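Local coordinates for protein glutathione S-transferase enzyme with thioredoxin-like domain (Bradyrhizobium sp., PDB 4MF7) that probably catalyses the conjugation of glutathione to electrophilic substrates, as a two-domain glutathione S-transferase with a thioredoxin-like N-terminal domain, at residues K33-Q38 with E68-D73; D41-Y46 with I97-P102; Q125-D130 with Y201-I206; V185-L190 with H232-L237. All coordinates share one frame; numbering follows the deposited sequence.

Contact 1. Residues K33-Q38 with E68-D73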
loop_
_atom_site.group_PDB
_atom_site.type_symbol
_atom_site.label_atom_id
_atom_site.label_comp_id
_atom_site.label_asym_id
_atom_site.label_seq_id
_atom_site.Cartn_x
_atom_site.Cartn_y
_atom_site.Cartn_z
ATOM N N LYS A 33 12.060 -15.377 20.507
ATOM C CA LYS A 33 11.844 -16.080 21.784
ATOM C C LYS A 33 10.617 -16.976 21.705
ATOM O O LYS A 33 10.637 -18.081 22.229
ATOM C CB LYS A 33 11.722 -15.086 22.935
ATOM C CG LYS A 33 12.995 -14.277 23.143
ATOM C CD LYS A 33 12.759 -13.023 23.967
ATOM C CE LYS A 33 12.520 -13.352 25.428
ATOM N NZ LYS A 33 12.156 -12.129 26.188
ATOM N N ARG A 34 9.569 -16.517 21.012
ATOM C CA ARG A 34 8.358 -17.319 20.795
ATOM C C ARG A 34 8.370 -18.217 19.548
ATOM O O ARG A 34 7.768 -19.300 19.560
ATOM C CB ARG A 34 7.132 -16.418 20.777
ATOM C CG ARG A 34 5.825 -17.192 20.810
ATOM C CD ARG A 34 4.643 -16.288 21.092
ATOM N NE ARG A 34 4.589 -15.782 22.473
ATOM C CZ ARG A 34 3.855 -16.297 23.460
ATOM N NH1 ARG A 34 3.112 -17.388 23.272
ATOM N NH2 ARG A 34 3.864 -15.713 24.655
ATOM N N TRP A 35 9.007 -17.749 18.468
ATOM C CA TRP A 35 9.184 -18.528 17.233
ATOM C C TRP A 35 10.653 -18.590 16.896
ATOM O O TRP A 35 11.140 -17.802 16.095
ATOM C CB TRP A 35 8.370 -17.936 16.055
ATOM C CG TRP A 35 6.899 -18.023 16.280
ATOM C CD1 TRP A 35 6.094 -19.089 16.018
ATOM C CD2 TRP A 35 6.055 -17.011 16.835
ATOM N NE1 TRP A 35 4.808 -18.807 16.369
ATOM C CE2 TRP A 35 4.755 -17.540 16.888
ATOM C CE3 TRP A 35 6.276 -15.707 17.297
ATOM C CZ2 TRP A 35 3.672 -16.811 17.369
ATOM C CZ3 TRP A 35 5.210 -14.988 17.786
ATOM C CH2 TRP A 35 3.915 -15.533 17.801
ATOM N N PRO A 36 11.385 -19.538 17.522
ATOM C CA PRO A 36 12.842 -19.571 17.367
ATOM C C PRO A 36 13.282 -19.839 15.935
ATOM O O PRO A 36 12.585 -20.543 15.200
ATOM C CB PRO A 36 13.275 -20.724 18.303
ATOM C CG PRO A 36 12.163 -20.858 19.286
ATOM C CD PRO A 36 10.914 -20.518 18.521
ATOM N N ALA A 37 14.416 -19.277 15.563
ATOM C CA ALA A 37 14.995 -19.506 14.254
ATOM C C ALA A 37 15.862 -20.770 14.296
ATOM O O ALA A 37 16.889 -20.778 14.971
ATOM C CB ALA A 37 15.846 -18.312 13.856
ATOM N N GLN A 38 15.440 -21.832 13.609
ATOM C CA GLN A 38 16.267 -23.052 13.441
ATOM C C GLN A 38 17.410 -22.814 12.456
ATOM O O GLN A 38 18.431 -23.493 12.541
ATOM C CB GLN A 38 15.423 -24.252 12.958
ATOM C CG GLN A 38 14.268 -24.641 13.853
ATOM C CD GLN A 38 14.712 -25.005 15.262
ATOM O OE1 GLN A 38 15.742 -25.657 15.456
ATOM N NE2 GLN A 38 13.938 -24.575 16.256
ATOM N N GLU A 68 12.535 -19.497 6.309
ATOM C CA GLU A 68 12.008 -20.299 7.376
ATOM C C GLU A 68 10.656 -19.795 7.830
ATOM O O GLU A 68 10.596 -18.783 8.523
ATOM C CB GLU A 68 12.984 -20.293 8.557
ATOM C CG GLU A 68 12.590 -21.246 9.680
ATOM C CD GLU A 68 13.625 -21.292 10.791
ATOM O OE1 GLU A 68 14.774 -20.814 10.585
ATOM O OE2 GLU A 68 13.286 -21.814 11.865
ATOM N N PRO A 69 9.568 -20.513 7.453
ATOM C CA PRO A 69 8.244 -20.062 7.819
ATOM C C PRO A 69 7.788 -20.444 9.226
ATOM O O PRO A 69 8.164 -21.504 9.751
ATOM C CB PRO A 69 7.362 -20.729 6.765
ATOM C CG PRO A 69 8.030 -22.048 6.548
ATOM C CD PRO A 69 9.500 -21.693 6.564
ATOM N N HIS A 70 7.000 -19.568 9.824
ATOM C CA HIS A 70 6.420 -19.747 11.149
ATOM C C HIS A 70 4.957 -19.329 11.085
ATOM O O HIS A 70 4.653 -18.175 10.809
ATOM C CB HIS A 70 7.133 -18.912 12.210
ATOM C CG HIS A 70 8.613 -19.141 12.289
ATOM N ND1 HIS A 70 9.178 -20.157 13.035
ATOM C CD2 HIS A 70 9.643 -18.502 11.685
ATOM C CE1 HIS A 70 10.494 -20.109 12.910
ATOM N NE2 HIS A 70 10.800 -19.124 12.086
ATOM N N ALA A 71 4.061 -20.272 11.367
ATOM C CA ALA A 71 2.636 -19.984 11.452
ATOM C C ALA A 71 2.349 -19.221 12.731
ATOM O O ALA A 71 2.801 -19.598 13.804
ATOM C CB ALA A 71 1.806 -21.266 11.413
ATOM N N ILE A 72 1.595 -18.142 12.603
ATOM C CA ILE A 72 1.229 -17.297 13.720
ATOM C C ILE A 72 -0.229 -17.632 14.046
ATOM O O ILE A 72 -1.117 -17.388 13.240
ATOM C CB ILE A 72 1.420 -15.812 13.346
ATOM C CG1 ILE A 72 2.877 -15.553 12.915
ATOM C CG2 ILE A 72 1.039 -14.896 14.495
ATOM C CD1 ILE A 72 3.935 -15.887 13.933
ATOM N N ASP A 73 -0.457 -18.242 15.207
ATOM C CA ASP A 73 -1.793 -18.758 15.567
ATOM C C ASP A 73 -2.683 -17.634 16.105
ATOM O O ASP A 73 -2.590 -17.258 17.279
ATOM C CB ASP A 73 -1.655 -19.897 16.597
ATOM C CG ASP A 73 -2.937 -20.719 16.778
ATOM O OD1 ASP A 73 -4.025 -20.284 16.336
ATOM O OD2 ASP A 73 -2.845 -21.810 17.388
HETATM O O HOH W 1 1.749 -19.378 16.907
#
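Trp35 and His70 both place CG beside the backbone N, anti to the carbonyl carbon (chi1 -65° and -55°), and lie alongside each other, pointing opposite ways, where 33-38 runs along strand 67-71, an outer strand of the thioredoxin-like sheet. The two segments run roughly antiparallel without sharing strand hydrogen bonds; side chains make the join. Trp35 CB lies over the His70 ring, 4.2 Å from its centroid, while the ring planes themselves are oblique to each other. The indole continues toward Ile72, whose CD1 sits above the centre of the six-membered ring, 3.6 Å from its centroid, a CH-pi contact close to the ring normal. The opposite indole face is covered by Arg34 CG of its own segment, so the ring lies between two aliphatic groups. At its edge a water in the ring plane accepts from Trp35 NE1 (3.2 Å) and from Asp73 N, bridging the segments. Reducing Trp35 to an alanine would probably leave Ile72 CD1 without the ring it packs on and the bridging water without its indole donor. The polar end of His70 is held from outside the pair, NE2 bonding to Gln44 OE1 on the adjacent strand 43-47. Farther along, an extended Glu68 side chain carries its carboxylate to the loop at Gln38; OE1 also accepts from His39 N and Gln44 NE2. Gln38 N donates to the syn lone pair of Glu68 OE2 at 2.8 Å, with 158° at the hydrogen.

Contact 2. Residues D41-Y46 with I97-P102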
loop_
_atom_site.group_PDB
_atom_site.type_symbol
_atom_site.label_atom_id
_atom_site.label_comp_id
_atom_site.label_asym_id
_atom_site.label_seq_id
_atom_site.Cartn_x
_atom_site.Cartn_y
_atom_site.Cartn_z
ATOM N N ASP A 41 20.522 -18.043 9.307
ATOM C CA ASP A 41 20.985 -17.456 8.072
ATOM C C ASP A 41 19.897 -17.366 7.004
ATOM O O ASP A 41 20.166 -16.926 5.890
ATOM C CB ASP A 41 22.187 -18.223 7.508
ATOM C CG ASP A 41 21.936 -19.728 7.359
ATOM O OD1 ASP A 41 20.966 -20.299 7.928
ATOM O OD2 ASP A 41 22.773 -20.347 6.685
ATOM N N ARG A 42 18.678 -17.777 7.338
ATOM C CA ARG A 42 17.549 -17.697 6.398
ATOM C C ARG A 42 16.569 -16.588 6.803
ATOM O O ARG A 42 16.407 -16.306 7.982
ATOM C CB ARG A 42 16.775 -19.020 6.331
ATOM C CG ARG A 42 17.616 -20.214 5.898
ATOM C CD ARG A 42 16.782 -21.478 5.769
ATOM N NE ARG A 42 17.660 -22.643 5.644
ATOM C CZ ARG A 42 17.233 -23.898 5.619
ATOM N NH1 ARG A 42 15.952 -24.154 5.692
ATOM N NH2 ARG A 42 18.086 -24.892 5.522
ATOM N N ILE A 43 15.905 -16.018 5.793
ATOM C CA ILE A 43 14.759 -15.105 6.022
ATOM C C ILE A 43 13.743 -15.814 6.900
ATOM O O ILE A 43 13.367 -16.960 6.613
ATOM C CB ILE A 43 14.131 -14.671 4.691
ATOM C CG1 ILE A 43 15.088 -13.727 3.961
ATOM C CG2 ILE A 43 12.798 -13.945 4.920
ATOM C CD1 ILE A 43 14.810 -13.597 2.488
ATOM N N GLN A 44 13.331 -15.169 7.994
ATOM C CA GLN A 44 12.307 -15.687 8.835
ATOM C C GLN A 44 10.988 -15.082 8.369
ATOM O O GLN A 44 10.888 -13.856 8.227
ATOM C CB GLN A 44 12.542 -15.344 10.296
ATOM C CG GLN A 44 13.910 -15.770 10.808
ATOM C CD GLN A 44 14.027 -17.293 10.894
ATOM O OE1 GLN A 44 13.246 -17.947 11.594
ATOM N NE2 GLN A 44 14.969 -17.844 10.185
ATOM N N LEU A 45 10.006 -15.940 8.123
ATOM C CA LEU A 45 8.654 -15.504 7.692
ATOM C C LEU A 45 7.654 -15.807 8.804
ATOM O O LEU A 45 7.546 -16.955 9.251
ATOM C CB LEU A 45 8.239 -16.195 6.383
ATOM C CG LEU A 45 6.795 -15.955 5.937
ATOM C CD1 LEU A 45 6.581 -14.480 5.562
ATOM C CD2 LEU A 45 6.454 -16.831 4.749
ATOM N N TYR A 46 6.935 -14.771 9.265
ATOM C CA TYR A 46 5.922 -14.925 10.301
ATOM C C TYR A 46 4.592 -14.616 9.671
ATOM O O TYR A 46 4.322 -13.465 9.343
ATOM C CB TYR A 46 6.201 -14.005 11.490
ATOM C CG TYR A 46 7.627 -14.077 11.980
ATOM C CD1 TYR A 46 8.025 -15.053 12.901
ATOM C CD2 TYR A 46 8.602 -13.207 11.486
ATOM C CE1 TYR A 46 9.349 -15.153 13.307
ATOM C CE2 TYR A 46 9.921 -13.301 11.904
ATOM C CZ TYR A 46 10.278 -14.273 12.835
ATOM O OH TYR A 46 11.595 -14.393 13.236
ATOM N N ILE A 97 11.986 -11.197 8.977
ATOM C CA ILE A 97 13.304 -10.684 9.329
ATOM C C ILE A 97 14.275 -11.287 8.333
ATOM O O ILE A 97 14.393 -12.513 8.230
ATOM C CB ILE A 97 13.762 -11.036 10.768
ATOM C CG1 ILE A 97 12.809 -10.462 11.817
ATOM C CG2 ILE A 97 15.206 -10.560 10.982
ATOM C CD1 ILE A 97 12.949 -11.080 13.196
ATOM N N ASP A 98 14.928 -10.438 7.563
ATOM C CA ASP A 98 15.990 -10.872 6.683
ATOM C C ASP A 98 17.310 -10.704 7.459
ATOM O O ASP A 98 17.746 -9.573 7.693
ATOM C CB ASP A 98 16.014 -10.047 5.405
ATOM C CG ASP A 98 17.074 -10.497 4.448
ATOM O OD1 ASP A 98 17.777 -11.492 4.781
ATOM O OD2 ASP A 98 17.210 -9.881 3.373
ATOM N N PRO A 99 17.947 -11.829 7.874
ATOM C CA PRO A 99 19.223 -11.699 8.593
ATOM C C PRO A 99 20.347 -11.081 7.735
ATOM O O PRO A 99 21.308 -10.560 8.282
ATOM C CB PRO A 99 19.561 -13.170 8.978
ATOM C CG PRO A 99 18.942 -13.960 7.861
ATOM C CD PRO A 99 17.640 -13.244 7.556
ATOM N N ASN A 100 20.218 -11.173 6.417
ATOM C CA ASN A 100 21.157 -10.639 5.436
ATOM C C ASN A 100 20.604 -9.355 4.770
ATOM O O ASN A 100 20.523 -9.256 3.529
ATOM C CB ASN A 100 21.460 -11.683 4.357
ATOM C CG ASN A 100 21.885 -13.014 4.950
ATOM O OD1 ASN A 100 22.798 -13.058 5.756
ATOM N ND2 ASN A 100 21.202 -14.095 4.585
ATOM N N GLY A 101 20.244 -8.397 5.615
ATOM C CA GLY A 101 19.628 -7.170 5.147
ATOM C C GLY A 101 20.670 -6.187 4.654
ATOM O O GLY A 101 21.878 -6.506 4.590
ATOM N N PRO A 102 20.218 -4.980 4.290
ATOM C CA PRO A 102 21.137 -3.957 3.799
ATOM C C PRO A 102 22.261 -3.717 4.784
ATOM O O PRO A 102 22.020 -3.678 6.004
ATOM C CB PRO A 102 20.240 -2.720 3.688
ATOM C CG PRO A 102 18.918 -3.293 3.331
ATOM C CD PRO A 102 18.812 -4.530 4.169
#
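Gln44 and Ile97 form an antiparallel hydrogen-bonded pair, with Gln44 N to Ile97 O at 2.9 Å and Ile97 N to Gln44 O at 3.0 Å; regular pairing stops near this end of the strands, but the loops 41-42 and 99-100 stay in touch. Ile43 CA adds a CA-H...O contact to the same Ile97 carbonyl. On the face carrying Ile97, its CD1 meets the Tyr46 side chain obliquely, 3.6 Å from Tyr46 OH and 4.0 Å from Tyr46 CE2. Gln44 lies on that face too, but its chain bends at chi2 (-69°), which folds the amide back: NE2 donates to Arg42 O from above the carbonyl plane, while the other amide partners, His70 among them, lie on strand 67-71. This pairing joins strands 43-47 and 95-98 at the middle of the mixed four-stranded sheet of the thioredoxin-like domain. Asp98 packs OD1 against Ile43 CG1 and with the same oxygen accepts from Asn100 N, met well above the carboxylate plane; this bond closes an Asx turn at the strand end. Its OD2 is held by Tyr118 OH and Lys122 NZ. Losing the carboxylate to an alanine here is likely to strand Asn100 N and Lys122 NZ without this acceptor and let the turn shift. Pro99 lays CD and CG against the Asp41-Arg42 backbone, CD lying 3.3 Å from Arg42 O. Next to it Asn100 ND2 reaches Asp41 O at 3.3 Å, a bent bond (136° at the hydrogen) whose donor stands above the carbonyl plane.

Contact 3. Residues Q125-D130 with Y201-I206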
loop_
_atom_site.group_PDB
_atom_site.type_symbol
_atom_site.label_atom_id
_atom_site.label_comp_id
_atom_site.label_asym_id
_atom_site.label_seq_id
_atom_site.Cartn_x
_atom_site.Cartn_y
_atom_site.Cartn_z
ATOM N N GLN A 125 14.550 -9.483 -9.262
ATOM C CA GLN A 125 13.539 -10.269 -9.950
ATOM C C GLN A 125 12.116 -9.660 -9.749
ATOM O O GLN A 125 11.857 -9.039 -8.728
ATOM C CB GLN A 125 13.552 -11.733 -9.416
ATOM C CG GLN A 125 14.874 -12.529 -9.593
ATOM C CD GLN A 125 14.750 -13.966 -9.024
ATOM O OE1 GLN A 125 13.834 -14.694 -9.392
ATOM N NE2 GLN A 125 15.630 -14.340 -8.098
ATOM N N PHE A 126 11.254 -9.864 -10.739
ATOM C CA PHE A 126 9.779 -9.675 -10.666
ATOM C C PHE A 126 9.358 -8.200 -10.697
ATOM O O PHE A 126 8.282 -7.840 -10.211
ATOM C CB PHE A 126 9.183 -10.452 -9.481
ATOM C CG PHE A 126 9.511 -11.919 -9.540
ATOM C CD1 PHE A 126 9.081 -12.659 -10.630
ATOM C CD2 PHE A 126 10.277 -12.525 -8.575
ATOM C CE1 PHE A 126 9.395 -14.012 -10.728
ATOM C CE2 PHE A 126 10.626 -13.883 -8.681
ATOM C CZ PHE A 126 10.166 -14.609 -9.758
ATOM N N LEU A 127 10.217 -7.364 -11.289
ATOM C CA LEU A 127 9.833 -6.011 -11.707
ATOM C C LEU A 127 10.173 -5.822 -13.194
ATOM O O LEU A 127 11.171 -6.399 -13.677
ATOM C CB LEU A 127 10.560 -4.964 -10.897
ATOM C CG LEU A 127 9.984 -4.631 -9.531
ATOM C CD1 LEU A 127 10.908 -3.672 -8.792
ATOM C CD2 LEU A 127 8.587 -4.034 -9.659
ATOM N N PRO A 128 9.375 -5.027 -13.922
ATOM C CA PRO A 128 9.749 -4.748 -15.318
ATOM C C PRO A 128 11.084 -4.012 -15.384
ATOM O O PRO A 128 11.563 -3.492 -14.365
ATOM C CB PRO A 128 8.591 -3.877 -15.829
ATOM C CG PRO A 128 7.463 -4.183 -14.895
ATOM C CD PRO A 128 8.121 -4.337 -13.582
ATOM N N ALA A 129 11.702 -4.004 -16.569
ATOM C CA ALA A 129 12.987 -3.345 -16.744
ATOM C C ALA A 129 12.772 -1.829 -16.867
ATOM O O ALA A 129 13.538 -1.021 -16.351
ATOM C CB ALA A 129 13.684 -3.885 -17.993
ATOM N N ASP A 130 11.698 -1.485 -17.557
ATOM C CA ASP A 130 11.389 -0.117 -17.920
ATOM C C ASP A 130 10.961 0.691 -16.680
ATOM O O ASP A 130 10.060 0.267 -15.974
ATOM C CB ASP A 130 10.254 -0.185 -18.919
ATOM C CG ASP A 130 9.761 1.153 -19.311
ATOM O OD1 ASP A 130 10.551 1.923 -19.881
ATOM O OD2 ASP A 130 8.586 1.420 -19.039
ATOM N N TYR A 201 5.880 -11.187 -15.824
ATOM C CA TYR A 201 5.308 -11.625 -14.551
ATOM C C TYR A 201 6.002 -10.889 -13.429
ATOM O O TYR A 201 7.254 -10.886 -13.307
ATOM C CB TYR A 201 5.442 -13.139 -14.402
ATOM C CG TYR A 201 4.986 -13.754 -13.109
ATOM C CD1 TYR A 201 3.676 -14.091 -12.924
ATOM C CD2 TYR A 201 5.900 -14.090 -12.101
ATOM C CE1 TYR A 201 3.243 -14.723 -11.775
ATOM C CE2 TYR A 201 5.478 -14.702 -10.940
ATOM C CZ TYR A 201 4.145 -15.026 -10.780
ATOM O OH TYR A 201 3.713 -15.667 -9.651
ATOM N N THR A 202 5.199 -10.241 -12.576
ATOM C CA THR A 202 5.757 -9.327 -11.595
ATOM C C THR A 202 5.146 -9.475 -10.215
ATOM O O THR A 202 4.206 -10.244 -10.016
ATOM C CB THR A 202 5.563 -7.828 -12.014
ATOM O OG1 THR A 202 4.172 -7.494 -12.005
ATOM C CG2 THR A 202 6.199 -7.506 -13.396
ATOM N N ILE A 203 5.678 -8.713 -9.269
ATOM C CA ILE A 203 5.063 -8.575 -7.955
ATOM C C ILE A 203 3.575 -8.159 -8.000
ATOM O O ILE A 203 2.833 -8.434 -7.043
ATOM C CB ILE A 203 5.883 -7.700 -6.977
ATOM C CG1 ILE A 203 6.066 -6.238 -7.467
ATOM C CG2 ILE A 203 7.181 -8.344 -6.622
ATOM C CD1 ILE A 203 6.779 -5.357 -6.455
ATOM N N ALA A 204 3.119 -7.533 -9.091
ATOM C CA ALA A 204 1.674 -7.242 -9.269
ATOM C C ALA A 204 0.809 -8.511 -9.301
ATOM O O ALA A 204 -0.218 -8.570 -8.657
ATOM C CB ALA A 204 1.414 -6.395 -10.504
ATOM N N ASP A 205 1.219 -9.511 -10.086
ATOM C CA ASP A 205 0.528 -10.814 -10.135
ATOM C C ASP A 205 0.662 -11.564 -8.798
ATOM O O ASP A 205 -0.321 -12.118 -8.271
ATOM C CB ASP A 205 1.067 -11.656 -11.285
ATOM C CG ASP A 205 1.109 -10.871 -12.584
ATOM O OD1 ASP A 205 0.031 -10.674 -13.208
ATOM O OD2 ASP A 205 2.227 -10.445 -12.921
ATOM N N ILE A 206 1.870 -11.519 -8.234
ATOM C CA ILE A 206 2.164 -12.177 -6.965
ATOM C C ILE A 206 1.292 -11.580 -5.864
ATOM O O ILE A 206 0.864 -12.290 -4.974
ATOM C CB ILE A 206 3.679 -12.119 -6.647
ATOM C CG1 ILE A 206 4.467 -12.917 -7.703
ATOM C CG2 ILE A 206 4.014 -12.558 -5.227
ATOM C CD1 ILE A 206 5.963 -12.667 -7.647
#
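Phe126 O accepts from Ile203 N at 2.9 Å, a bond that lies in the carbonyl plane and ties the loop after helix 112-123 to the first turn of helix 203-215. That helix begins with a capping box. Thr202, the N-cap, has OG1 between its backbone N and carbonyl carbon (chi1 66°), from where it accepts from Ala204 N; in return Thr202 N donates to Asp205 OD2 at 3.0 Å, almost straight at 171°. The Phe126 carbonyl thus takes up another N-H of the same turn, one that has no earlier helical carbonyl to bond, and the N-terminus is served by side chains and a loop together. Asp205 keeps OD1 for Ile196 N and Trp236 NE1, which fixes the carboxylate from its other oxygen.

Around this polar core the side chains close in. The Phe126 ring receives Ile206 CD1 over one face, offset toward the rim, 4.1 Å from Phe126 CG, while Tyr201 O lies at its edge. Phe126 CE1 comes to the edge of the Tyr201 ring, 3.8 Å from Tyr201 CD2, with the planes steeply inclined. Helix 53-63 of the N-terminal domain also reaches this cluster, through Glu62 and Thr63 against Phe126 and Met59 against Ile203 and Ile206, so the contact sits at the domain interface. Next along the loop, Leu127 CD2 packs on Ile203 CD1, and Pro128 CD rests 3.7 Å from the Thr202 methyl, CG2.

Contact 4. Residues V185-L190 with H232-L237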
loop_
_atom_site.group_PDB
_atom_site.type_symbol
_atom_site.label_atom_id
_atom_site.label_comp_id
_atom_site.label_asym_id
_atom_site.label_seq_id
_atom_site.Cartn_x
_atom_site.Cartn_y
_atom_site.Cartn_z
ATOM N N VAL A 185 -12.236 -4.420 -12.734
ATOM C CA VAL A 185 -10.999 -3.686 -12.963
ATOM C C VAL A 185 -9.904 -4.601 -13.482
ATOM O O VAL A 185 -9.268 -4.297 -14.486
ATOM C CB VAL A 185 -10.552 -2.952 -11.683
ATOM C CG1 VAL A 185 -9.164 -2.333 -11.859
ATOM C CG2 VAL A 185 -11.575 -1.875 -11.346
ATOM N N LEU A 186 -9.711 -5.737 -12.822
ATOM C CA LEU A 186 -8.699 -6.687 -13.239
ATOM C C LEU A 186 -8.993 -7.237 -14.640
ATOM O O LEU A 186 -8.094 -7.404 -15.467
ATOM C CB LEU A 186 -8.599 -7.827 -12.216
ATOM C CG LEU A 186 -7.335 -8.646 -12.062
ATOM C CD1 LEU A 186 -6.082 -7.798 -11.934
ATOM C CD2 LEU A 186 -7.509 -9.502 -10.812
ATOM N N GLU A 187 -10.263 -7.513 -14.899
ATOM C CA GLU A 187 -10.709 -8.018 -16.203
ATOM C C GLU A 187 -10.335 -7.008 -17.330
ATOM O O GLU A 187 -9.762 -7.392 -18.352
ATOM C CB GLU A 187 -12.228 -8.229 -16.166
ATOM C CG GLU A 187 -12.842 -8.802 -17.431
ATOM C CD GLU A 187 -12.491 -10.256 -17.693
ATOM O OE1 GLU A 187 -12.932 -10.794 -18.730
ATOM O OE2 GLU A 187 -11.798 -10.891 -16.881
ATOM N N ALA A 188 -10.607 -5.743 -17.077
ATOM C CA ALA A 188 -10.275 -4.664 -18.021
ATOM C C ALA A 188 -8.768 -4.563 -18.250
ATOM O O ALA A 188 -8.326 -4.405 -19.391
ATOM C CB ALA A 188 -10.848 -3.328 -17.534
ATOM N N ARG A 189 -7.972 -4.682 -17.181
ATOM C CA ARG A 189 -6.518 -4.659 -17.307
ATOM C C ARG A 189 -5.980 -5.841 -18.086
ATOM O O ARG A 189 -5.056 -5.681 -18.858
ATOM C CB ARG A 189 -5.840 -4.615 -15.915
ATOM C CG ARG A 189 -4.327 -4.617 -15.934
ATOM C CD ARG A 189 -3.788 -3.330 -16.564
ATOM N NE ARG A 189 -2.334 -3.398 -16.653
ATOM C CZ ARG A 189 -1.566 -2.471 -17.201
ATOM N NH1 ARG A 189 -2.119 -1.377 -17.698
ATOM N NH2 ARG A 189 -0.247 -2.631 -17.237
ATOM N N LEU A 190 -6.542 -7.035 -17.872
ATOM C CA LEU A 190 -5.947 -8.253 -18.412
ATOM C C LEU A 190 -6.429 -8.578 -19.845
ATOM O O LEU A 190 -5.981 -9.541 -20.447
ATOM C CB LEU A 190 -6.211 -9.435 -17.455
ATOM C CG LEU A 190 -5.425 -9.443 -16.143
ATOM C CD1 LEU A 190 -6.026 -10.434 -15.152
ATOM C CD2 LEU A 190 -3.954 -9.742 -16.384
ATOM N N HIS A 232 -10.857 -12.890 -19.052
ATOM C CA HIS A 232 -9.434 -12.615 -18.889
ATOM C C HIS A 232 -8.923 -12.972 -17.497
ATOM O O HIS A 232 -7.847 -13.508 -17.390
ATOM C CB HIS A 232 -9.152 -11.159 -19.267
ATOM C CG HIS A 232 -9.741 -10.806 -20.598
ATOM N ND1 HIS A 232 -9.365 -11.445 -21.757
ATOM C CD2 HIS A 232 -10.735 -9.952 -20.938
ATOM C CE1 HIS A 232 -10.084 -10.978 -22.765
ATOM N NE2 HIS A 232 -10.923 -10.075 -22.296
ATOM N N VAL A 233 -9.697 -12.675 -16.460
ATOM C CA VAL A 233 -9.281 -13.074 -15.088
ATOM C C VAL A 233 -9.138 -14.605 -14.943
ATOM O O VAL A 233 -8.099 -15.083 -14.456
ATOM C CB VAL A 233 -10.167 -12.454 -13.995
ATOM C CG1 VAL A 233 -9.694 -12.879 -12.621
ATOM C CG2 VAL A 233 -10.120 -10.927 -14.056
ATOM N N PRO A 234 -10.138 -15.387 -15.399
ATOM C CA PRO A 234 -10.015 -16.859 -15.296
ATOM C C PRO A 234 -8.775 -17.428 -15.980
ATOM O O PRO A 234 -8.093 -18.294 -15.424
ATOM C CB PRO A 234 -11.317 -17.369 -15.945
ATOM C CG PRO A 234 -12.284 -16.279 -15.750
ATOM C CD PRO A 234 -11.493 -14.986 -15.801
ATOM N N ALA A 235 -8.457 -16.918 -17.167
ATOM C CA ALA A 235 -7.286 -17.375 -17.908
ATOM C C ALA A 235 -5.974 -16.990 -17.204
ATOM O O ALA A 235 -5.072 -17.794 -17.067
ATOM C CB ALA A 235 -7.317 -16.816 -19.319
ATOM N N TRP A 236 -5.892 -15.754 -16.735
ATOM C CA TRP A 236 -4.735 -15.312 -15.984
ATOM C C TRP A 236 -4.585 -16.126 -14.671
ATOM O O TRP A 236 -3.482 -16.527 -14.320
ATOM C CB TRP A 236 -4.866 -13.813 -15.697
ATOM C CG TRP A 236 -4.012 -13.248 -14.628
ATOM C CD1 TRP A 236 -2.769 -12.738 -14.747
ATOM C CD2 TRP A 236 -4.433 -12.994 -13.264
ATOM N NE1 TRP A 236 -2.348 -12.211 -13.529
ATOM C CE2 TRP A 236 -3.356 -12.373 -12.607
ATOM C CE3 TRP A 236 -5.604 -13.288 -12.539
ATOM C CZ2 TRP A 236 -3.410 -12.008 -11.250
ATOM C CZ3 TRP A 236 -5.676 -12.900 -11.185
ATOM C CH2 TRP A 236 -4.563 -12.288 -10.564
ATOM N N LEU A 237 -5.689 -16.372 -13.975
ATOM C CA LEU A 237 -5.622 -17.148 -12.721
ATOM C C LEU A 237 -5.052 -18.536 -13.008
ATOM O O LEU A 237 -4.207 -19.033 -12.267
ATOM C CB LEU A 237 -6.978 -17.249 -12.047
ATOM C CG LEU A 237 -7.017 -18.009 -10.688
ATOM C CD1 LEU A 237 -6.117 -17.350 -9.625
ATOM C CD2 LEU A 237 -8.457 -18.113 -10.182
#
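Glu187 presents its carboxylate to the start of helix 232-241, gripping two successive backbone amides: His232 N donates to OE1 at 3.0 Å, nearly straight at 174°, and Val233 N to OE2 at 2.8 Å. Both are met on the syn side, somewhat out of the carboxylate plane. OE1 also accepts from Thr231 N. The grip depends on the bend of Glu187 at chi2 (70°), which curls the chain back toward the other helix. His232 CD2 lies 3.2 Å from Glu187 OE1.

Outward from this, helices 185-190 and 232-237 cross at 76°, their axes 8.9 Å apart. Val233 CG2 fits against Leu186 CB. Leu190 CD1 stands over one face of the Trp236 indole, 3.8 Å from the centroid of the five-membered ring, and Leu186 CD2 approaches Trp236 CZ3 on the six-membered ring. Helix 203-215 also packs on this indole through Thr208, Leu209 and Val212.

Glu187 thus supplies acceptors to the first amides of helix 232-241, and a negative carboxylate facing that N-terminal end would be expected to interact favourably with the helix dipole.

Contacts 1 and 2 adjoin in the thioredoxin-like domain, their centres 12 Å apart: strands 67-71 and 43-47 are neighbours there, with Glu68 N to Ile43 O and His70 N to Leu45 O both at 2.7 Å, and the His70 and Tyr46 rings meeting at about 15° between planes. Contacts 3 and 4 are likewise joined in the helical part, where Asp205 OD1 lies 2.9 Å from Trp236 NE1, their centres 16 Å apart. Of this second pair, contact 3 is the nearer to contact 2, with nearest atoms about 11 Å apart, against about 19 Å between the nearest atoms of contacts 2 and 4. In glutathione transferases the thioredoxin-like domain generally provides most of the glutathione site.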